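Local coordinates for protein alpha-galactosidase (PDB 3A5V) that hydrolyses terminal alpha-galactosyl linkages as a glycosylated, tetrameric family 27 glycoside hydrolase with a beta/alpha barrel and a C-terminal beta domain, at residues Y347-P350 with N351-S354. Residues are numbered along the deposited sequence; the frame is centred on the assembly and turned at random.
Sequences YNLP and NVDS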
loop_
_atom_site.group_PDB
_atom_site.type_symbol
_atom_site.label_atom_id
_atom_site.label_comp_id
_atom_site.label_asym_id
_atom_site.label_seq_id
_atom_site.Cartn_x
_atom_site.Cartn_y
_atom_site.Cartn_z
ATOM N N TYR A 347 -9.323 -12.064 27.520
ATOM C CA TYR A 347 -10.493 -12.026 26.641
ATOM C C TYR A 347 -11.765 -12.465 27.370
ATOM O O TYR A 347 -12.881 -12.216 26.890
ATOM C CB TYR A 347 -10.250 -12.816 25.346
ATOM C CG TYR A 347 -8.987 -12.340 24.636
ATOM C CD1 TYR A 347 -8.839 -10.996 24.255
ATOM C CD2 TYR A 347 -7.935 -13.223 24.380
ATOM C CE1 TYR A 347 -7.666 -10.547 23.644
ATOM C CE2 TYR A 347 -6.775 -12.794 23.736
ATOM C CZ TYR A 347 -6.647 -11.454 23.390
ATOM O OH TYR A 347 -5.498 -11.039 22.774
ATOM N N ASN A 348 -11.587 -13.089 28.536
ATOM C CA ASN A 348 -12.723 -13.470 29.385
ATOM C C ASN A 348 -13.144 -12.418 30.404
ATOM O O ASN A 348 -14.145 -12.609 31.087
ATOM C CB ASN A 348 -12.448 -14.786 30.119
ATOM C CG ASN A 348 -12.317 -15.962 29.176
ATOM O OD1 ASN A 348 -11.205 -16.399 28.863
ATOM N ND2 ASN A 348 -13.446 -16.494 28.734
ATOM N N LEU A 349 -12.384 -11.332 30.541
ATOM C CA LEU A 349 -12.731 -10.311 31.540
ATOM C C LEU A 349 -14.152 -9.767 31.295
ATOM O O LEU A 349 -14.553 -9.589 30.135
ATOM C CB LEU A 349 -11.700 -9.175 31.542
ATOM C CG LEU A 349 -10.329 -9.553 32.096
ATOM C CD1 LEU A 349 -9.331 -8.449 31.787
ATOM C CD2 LEU A 349 -10.392 -9.845 33.618
ATOM N N PRO A 350 -14.913 -9.480 32.377
ATOM C CA PRO A 350 -14.545 -9.478 33.786
ATOM C C PRO A 350 -14.705 -10.841 34.493
ATOM O O PRO A 350 -14.526 -10.916 35.712
ATOM C CB PRO A 350 -15.551 -8.488 34.364
ATOM C CG PRO A 350 -16.825 -8.856 33.620
ATOM C CD PRO A 350 -16.324 -9.071 32.191
ATOM N N ASN A 351 -15.037 -11.889 33.737
ATOM C CA ASN A 351 -15.373 -13.210 34.290
ATOM C C ASN A 351 -14.148 -14.058 34.620
ATOM O O ASN A 351 -13.984 -15.162 34.113
ATOM C CB ASN A 351 -16.324 -13.940 33.342
ATOM C CG ASN A 351 -17.507 -13.065 32.941
ATOM O OD1 ASN A 351 -17.698 -12.757 31.766
ATOM N ND2 ASN A 351 -18.257 -12.603 33.929
ATOM N N VAL A 352 -13.280 -13.505 35.455
ATOM C CA VAL A 352 -12.037 -14.165 35.828
ATOM C C VAL A 352 -11.892 -14.019 37.323
ATOM O O VAL A 352 -12.049 -12.924 37.881
ATOM C CB VAL A 352 -10.789 -13.558 35.102
ATOM C CG1 VAL A 352 -9.474 -14.225 35.610
ATOM C CG2 VAL A 352 -10.932 -13.668 33.559
ATOM N N ASP A 353 -11.624 -15.138 37.975
ATOM C CA ASP A 353 -11.330 -15.136 39.392
ATOM C C ASP A 353 -9.818 -15.161 39.603
ATOM O O ASP A 353 -9.172 -16.222 39.471
ATOM C CB ASP A 353 -12.009 -16.341 40.053
ATOM C CG ASP A 353 -11.667 -16.469 41.517
ATOM O OD1 ASP A 353 -11.137 -15.501 42.094
ATOM O OD2 ASP A 353 -11.920 -17.558 42.075
ATOM N N SER A 354 -9.254 -14.000 39.949
ATOM C CA SER A 354 -7.800 -13.875 40.118
ATOM C C SER A 354 -7.278 -14.617 41.340
ATOM O O SER A 354 -6.090 -14.929 41.412
ATOM C CB SER A 354 -7.339 -12.407 40.133
ATOM O OG SER A 354 -8.181 -11.604 40.934
#
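P350 and N351 lie side by side at the bend of this surface loop, their side chains pointing the same way. The side-chain amide of N351 runs alongside the pyrrolidine ring: OD1 of N351 is 4.0 Å from CD of P350, while ND2 of N351 is 4.0 Å from CG of P350. This placement follows from the first torsion of N351, which sets CG beside its backbone N and anti to the carbonyl carbon (chi1 -50°). The same side chain approaches the oxygen at the start of the turn, with CB of N351 3.4 Å from O of N348.

That oxygen accepts the hydrogen bond closing the turn, from N of N351 to O of N348 at 2.9 Å, bent to 137° at the hydrogen and with the donor tilted out of the carbonyl plane. A cis peptide between L349 and P350, an extended backbone at L349, second in the turn, and a P350 psi near zero identify a type VIa beta turn. An inverse gamma turn centred on N351 follows; its bond, from N of V352 to O of P350, is weak despite a length of 2.9 Å. The two turns bend the loop that leads from helix 341-344 to strand 358-362 in the C-terminal beta-sandwich domain.

V352 supplies the apolar part through one methyl. Its CG2, held beside the backbone N, approaches CD2 of L349 at 3.9 Å, where the two side chains cross at a slant, and meets CB of N348 at 3.9 Å. W345, A394 and D342 also touch V352, and backbone bonding of N351 with S396 ties the bend to the C-terminal tail. P350 packs on G247 of a second subunit, placing the turn beside a subunit interface.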